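Homoserine kinase (Cytophaga hutchinsonii, PDB 4P52) probably catalyses the ATP-dependent phosphorylation of L-homoserine to O-phospho-L-homoserine. Local coordinates at residues A[48-53]-A[322-327]; A[56-61]-A[130-135]. One frame throughout, in Å; residues are numbered along the deposited sequence.

Contact 1: residues A[48-53]-A[322-327]; sequences AVDNPG and TVNQQG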
loop_
_atom_site.group_PDB
_atom_site.type_symbol
_atom_site.label_atom_id
_atom_site.label_comp_id
_atom_site.label_asym_id
_atom_site.label_seq_id
_atom_site.Cartn_x
_atom_site.Cartn_y
_atom_site.Cartn_z
ATOM N N ALA A 48 10.550 10.437 10.794
ATOM C CA ALA A 48 11.201 11.502 11.569
ATOM C C ALA A 48 12.583 11.761 11.041
ATOM O O ALA A 48 13.256 10.856 10.545
ATOM C CB ALA A 48 11.255 11.127 13.028
ATOM N N VAL A 49 13.028 13.004 11.133
ATOM C CA VAL A 49 14.404 13.280 10.753
ATOM C C VAL A 49 15.147 13.785 11.964
ATOM O O VAL A 49 14.534 13.914 13.010
ATOM C CB VAL A 49 14.503 14.245 9.556
ATOM C CG1 VAL A 49 14.041 13.526 8.299
ATOM C CG2 VAL A 49 13.714 15.522 9.816
ATOM N N ASP A 50 16.455 14.024 11.827
ATOM C CA ASP A 50 17.294 14.454 12.960
ATOM C C ASP A 50 17.053 15.919 13.321
ATOM O O ASP A 50 17.067 16.257 14.508
ATOM C CB ASP A 50 18.784 14.294 12.651
ATOM C CG ASP A 50 19.239 12.833 12.551
ATOM O OD1 ASP A 50 18.480 11.886 12.911
ATOM O OD2 ASP A 50 20.402 12.636 12.097
ATOM N N ASN A 51 16.859 16.768 12.295
ATOM C CA ASN A 51 16.754 18.223 12.429
ATOM C C ASN A 51 15.871 18.762 11.331
ATOM O O ASN A 51 15.828 18.197 10.255
ATOM C CB ASN A 51 18.110 18.891 12.257
ATOM C CG ASN A 51 19.084 18.494 13.329
ATOM O OD1 ASN A 51 19.019 19.010 14.459
ATOM N ND2 ASN A 51 19.972 17.551 13.008
ATOM N N PRO A 52 15.168 19.870 11.599
ATOM C CA PRO A 52 15.194 20.512 12.906
ATOM C C PRO A 52 14.145 19.896 13.858
ATOM O O PRO A 52 13.815 18.711 13.723
ATOM C CB PRO A 52 14.919 21.979 12.567
ATOM C CG PRO A 52 14.052 21.924 11.353
ATOM C CD PRO A 52 14.404 20.644 10.608
ATOM N N GLY A 53 13.649 20.673 14.821
ATOM C CA GLY A 53 12.731 20.140 15.822
ATOM C C GLY A 53 12.352 21.240 16.795
ATOM O O GLY A 53 12.747 22.382 16.616
ATOM N N THR A 322 19.813 10.404 7.938
ATOM C CA THR A 322 19.049 9.159 7.865
ATOM C C THR A 322 17.727 9.339 8.663
ATOM O O THR A 322 17.536 10.358 9.334
ATOM C CB THR A 322 19.872 7.945 8.383
ATOM O OG1 THR A 322 20.222 8.142 9.760
ATOM C CG2 THR A 322 21.154 7.745 7.552
ATOM N N VAL A 323 16.832 8.358 8.595
ATOM C CA VAL A 323 15.617 8.359 9.394
ATOM C C VAL A 323 15.983 8.294 10.870
ATOM O O VAL A 323 16.814 7.465 11.287
ATOM C CB VAL A 323 14.724 7.156 9.015
ATOM C CG1 VAL A 323 13.517 7.038 9.963
ATOM C CG2 VAL A 323 14.270 7.270 7.562
ATOM N N ASN A 324 15.383 9.173 11.665
ATOM C CA ASN A 324 15.686 9.280 13.077
ATOM C C ASN A 324 14.872 8.228 13.821
ATOM O O ASN A 324 13.660 8.350 13.950
ATOM C CB ASN A 324 15.382 10.711 13.527
ATOM C CG ASN A 324 15.412 10.900 15.048
ATOM O OD1 ASN A 324 15.688 9.967 15.824
ATOM N ND2 ASN A 324 15.073 12.118 15.481
ATOM N N GLN A 325 15.545 7.181 14.295
ATOM C CA GLN A 325 14.891 6.084 14.997
ATOM C C GLN A 325 14.590 6.394 16.467
ATOM O O GLN A 325 13.881 5.659 17.112
ATOM C CB GLN A 325 15.783 4.854 14.966
ATOM C CG GLN A 325 16.249 4.370 13.593
ATOM C CD GLN A 325 15.107 3.944 12.685
ATOM O OE1 GLN A 325 14.059 3.472 13.127
ATOM N NE2 GLN A 325 15.306 4.138 11.389
ATOM N N GLN A 326 15.169 7.447 17.010
ATOM C CA GLN A 326 15.006 7.755 18.421
ATOM C C GLN A 326 13.659 8.382 18.727
ATOM O O GLN A 326 12.965 7.939 19.635
ATOM C CB GLN A 326 16.138 8.675 18.897
ATOM C CG GLN A 326 16.039 9.201 20.326
ATOM C CD GLN A 326 15.636 8.153 21.361
ATOM O OE1 GLN A 326 15.987 6.970 21.277
ATOM N NE2 GLN A 326 14.904 8.596 22.365
ATOM N N GLY A 327 13.279 9.388 17.943
ATOM C CA GLY A 327 12.097 10.171 18.253
ATOM C C GLY A 327 12.501 11.225 19.265
ATOM O O GLY A 327 13.558 11.818 19.133
HETATM O O HOH W 1 21.802 10.851 9.994
HETATM O O HOH W 2 19.241 9.505 11.982
#
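N324 joins the two segments through both its backbone and its side chain. Its main-chain N donates to A48 O over 2.9 Å in an almost straight bond, 175° at the hydrogen. N324 ND2 donates a hydrogen bond to V49 O, the carbonyl one residue further along the chain, at 3.1 Å; that oxygen lies in the amide plane of N324, whereas ND2 stands well above the carbonyl plane of V49. With CG anti to the backbone N (chi1 169°), the amide is carried across to this second carbonyl.

The other end of the amide faces its own loop. N324 OD1 accepts from Q326 N at 2.8 Å, an Asx turn, and from G327 N at 3.3 Å, which widens it to an Asx motif; both donors approach from the same face of the group. Three bonds thus fix how the amide is rotated. The loop so shaped leads from strand 316-322, at the edge of the four-stranded sheet, to strand 329-330 of the mixed sheet.

Beside this amide, D50 OD1 rests 3.4 Å from N324 CB, the carboxylate plane turned 71° from that of the amide. Water extends the link to T322: one molecule donates to D50 OD2 and accepts from T322 N, while another lies within hydrogen-bonding distance of D50 OD1 and T322 OG1.

Further out, S321 OG is hydrogen-bonded to D50 N, which probably helps hold the corner at D50 and N51. G172 forms backbone hydrogen bonds with both A48 and N324.

Contact 2: residues A[56-61]-A[130-135]; sequences VLLRLS and YAINQL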
loop_
_atom_site.group_PDB
_atom_site.type_symbol
_atom_site.label_atom_id
_atom_site.label_comp_id
_atom_site.label_asym_id
_atom_site.label_seq_id
_atom_site.Cartn_x
_atom_site.Cartn_y
_atom_site.Cartn_z
ATOM N N VAL A 56 10.909 21.694 24.473
ATOM C CA VAL A 56 10.000 22.082 25.543
ATOM C C VAL A 56 10.671 21.888 26.890
ATOM O O VAL A 56 11.256 20.841 27.146
ATOM C CB VAL A 56 8.688 21.286 25.487
ATOM C CG1 VAL A 56 7.789 21.593 26.676
ATOM C CG2 VAL A 56 7.945 21.645 24.211
ATOM N N LEU A 57 10.605 22.916 27.734
ATOM C CA LEU A 57 11.098 22.821 29.096
ATOM C C LEU A 57 9.900 22.889 30.038
ATOM O O LEU A 57 9.052 23.765 29.873
ATOM C CB LEU A 57 12.092 23.950 29.378
ATOM C CG LEU A 57 12.809 23.920 30.746
ATOM C CD1 LEU A 57 14.215 24.527 30.696
ATOM C CD2 LEU A 57 11.963 24.626 31.791
ATOM N N LEU A 58 9.806 21.973 30.999
ATOM C CA LEU A 58 8.728 21.995 31.980
ATOM C C LEU A 58 9.333 22.124 33.348
ATOM O O LEU A 58 10.319 21.444 33.609
ATOM C CB LEU A 58 7.950 20.688 31.954
ATOM C CG LEU A 58 7.312 20.246 30.641
ATOM C CD1 LEU A 58 6.355 19.120 30.962
ATOM C CD2 LEU A 58 6.565 21.372 29.947
ATOM N N ARG A 59 8.767 22.966 34.216
ATOM C CA ARG A 59 9.154 22.968 35.631
ATOM C C ARG A 59 7.940 22.692 36.486
ATOM O O ARG A 59 6.824 23.065 36.127
ATOM C CB ARG A 59 9.750 24.304 36.102
ATOM C CG ARG A 59 10.574 25.046 35.085
ATOM C CD ARG A 59 11.061 26.398 35.604
ATOM N NE ARG A 59 12.048 26.961 34.663
ATOM C CZ ARG A 59 13.351 26.603 34.592
ATOM N NH1 ARG A 59 13.895 25.679 35.406
ATOM N NH2 ARG A 59 14.141 27.183 33.692
ATOM N N LEU A 60 8.167 22.071 37.635
ATOM C CA LEU A 60 7.116 21.866 38.606
ATOM C C LEU A 60 6.818 23.181 39.320
ATOM O O LEU A 60 7.737 23.939 39.633
ATOM C CB LEU A 60 7.543 20.815 39.629
ATOM C CG LEU A 60 7.814 19.448 39.021
ATOM C CD1 LEU A 60 8.364 18.535 40.107
ATOM C CD2 LEU A 60 6.562 18.874 38.362
ATOM N N SER A 61 5.542 23.450 39.581
ATOM C CA SER A 61 5.151 24.654 40.289
ATOM C C SER A 61 4.216 24.330 41.451
ATOM O O SER A 61 3.329 23.466 41.338
ATOM C CB SER A 61 4.512 25.647 39.315
ATOM O OG SER A 61 4.277 26.904 39.930
ATOM N N TYR A 130 5.790 13.914 26.043
ATOM C CA TYR A 130 6.945 13.157 26.411
ATOM C C TYR A 130 7.535 13.728 27.670
ATOM O O TYR A 130 7.829 12.977 28.597
ATOM C CB TYR A 130 7.973 13.242 25.316
ATOM C CG TYR A 130 9.032 12.212 25.418
ATOM C CD1 TYR A 130 8.812 10.916 24.935
ATOM C CD2 TYR A 130 10.272 12.513 25.993
ATOM C CE1 TYR A 130 9.811 9.934 25.006
ATOM C CE2 TYR A 130 11.271 11.546 26.083
ATOM C CZ TYR A 130 11.028 10.257 25.587
ATOM O OH TYR A 130 12.001 9.296 25.657
ATOM N N ALA A 131 7.702 15.052 27.701
ATOM C CA ALA A 131 8.301 15.740 28.848
ATOM C C ALA A 131 7.560 15.462 30.134
ATOM O O ALA A 131 8.187 15.036 31.110
ATOM C CB ALA A 131 8.384 17.236 28.616
ATOM N N ILE A 132 6.240 15.689 30.136
ATOM C CA ILE A 132 5.441 15.580 31.365
ATOM C C ILE A 132 5.474 14.152 31.889
ATOM O O ILE A 132 5.568 13.917 33.111
ATOM C CB ILE A 132 3.990 16.108 31.199
ATOM C CG1 ILE A 132 3.284 16.230 32.551
ATOM C CG2 ILE A 132 3.151 15.236 30.278
ATOM C CD1 ILE A 132 3.910 17.256 33.478
ATOM N N ASN A 133 5.461 13.203 30.960
ATOM C CA ASN A 133 5.463 11.803 31.328
ATOM C C ASN A 133 6.770 11.381 32.002
ATOM O O ASN A 133 6.774 10.697 33.024
ATOM C CB ASN A 133 5.165 10.935 30.104
ATOM C CG ASN A 133 4.950 9.479 30.468
ATOM O OD1 ASN A 133 4.099 9.148 31.315
ATOM N ND2 ASN A 133 5.704 8.593 29.813
ATOM N N GLN A 134 7.892 11.809 31.449
ATOM C CA GLN A 134 9.131 11.452 32.070
ATOM C C GLN A 134 9.317 12.193 33.389
ATOM O O GLN A 134 9.654 11.584 34.390
ATOM C CB GLN A 134 10.317 11.637 31.140
ATOM C CG GLN A 134 11.580 11.076 31.788
ATOM C CD GLN A 134 12.668 10.716 30.798
ATOM O OE1 GLN A 134 12.377 10.214 29.707
ATOM N NE2 GLN A 134 13.936 10.969 31.170
ATOM N N LEU A 135 9.056 13.493 33.402
ATOM C CA LEU A 135 9.193 14.307 34.610
ATOM C C LEU A 135 8.399 13.783 35.819
ATOM O O LEU A 135 8.871 13.864 36.944
ATOM C CB LEU A 135 8.802 15.760 34.324
ATOM C CG LEU A 135 8.921 16.768 35.479
ATOM C CD1 LEU A 135 10.366 17.130 35.782
ATOM C CD2 LEU A 135 8.153 18.017 35.108
#
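L58 reaches from strand 56-61 to helix 130-135, where its CB, CG and CD1 meet the helix in turn, from L135 to A131 and I132. At the root, CB lies 4.1 Å from L135 CD2, one turn further along the helix than A131. Next, CG comes within 3.8 Å of A131 CB. At the tip, CD1 settles over the junction of A131 and I132, 3.6 Å from A131 CB. The same methyl is 3.5 Å from I132 N and also touches I132 CB. The side chain leaves the strand with CG anti to its own carbonyl carbon (chi1 -57°), and the extended second torsion (chi2 -167°) takes CD1 on to I132 N.

L135 bridges two strand residues. Its CD2 touches L58 CB and also meets L60 CD2 at 3.7 Å, the L60 and L135 side chains running past each other in opposite directions.

The segment axes approach to 8.8 Å and cross at -38°, evidence for a helix laid obliquely on a β-sheet, with side chains filling the layer between. This α/β layer belongs to the N-terminal part of the GHMP kinase fold. Strand 26-36 continues the surface under the helix, where V29 touches A131 and I27 touches L135. I91 of helix 86-98 touches both L58 and I132, so a second helix helps enclose the leucine.

All four side-chain pairs across the contact are aliphatic, and no hydrogen bond links the segments. This contact therefore rests on van der Waals packing and probably on the hydrophobic effect, likely stronger around buried L58, A131 and I132 than at the partly exposed L60-L135 pair.

How the contacts relate
The two contacts lie about 21 Å apart, centre to centre, and both reach the same mixed sheet, which contains strands 26-36, 45-49 and 52-61. Segment 48-53 runs into the start of strand 52-61, though its touching residues are those of strand 45-49 and the corner; contact 2 uses the later part of strand 52-61. Along the chain the order is 48-53, 56-61, 130-135 and 322-327, so contact 2 is nested within the long loop closed by contact 1. Contact 1 brings the late loop after strand 316-322 back to the early strands, whereas contact 2 packs helix 120-135 on the same sheet within the N-terminal half of the kinase.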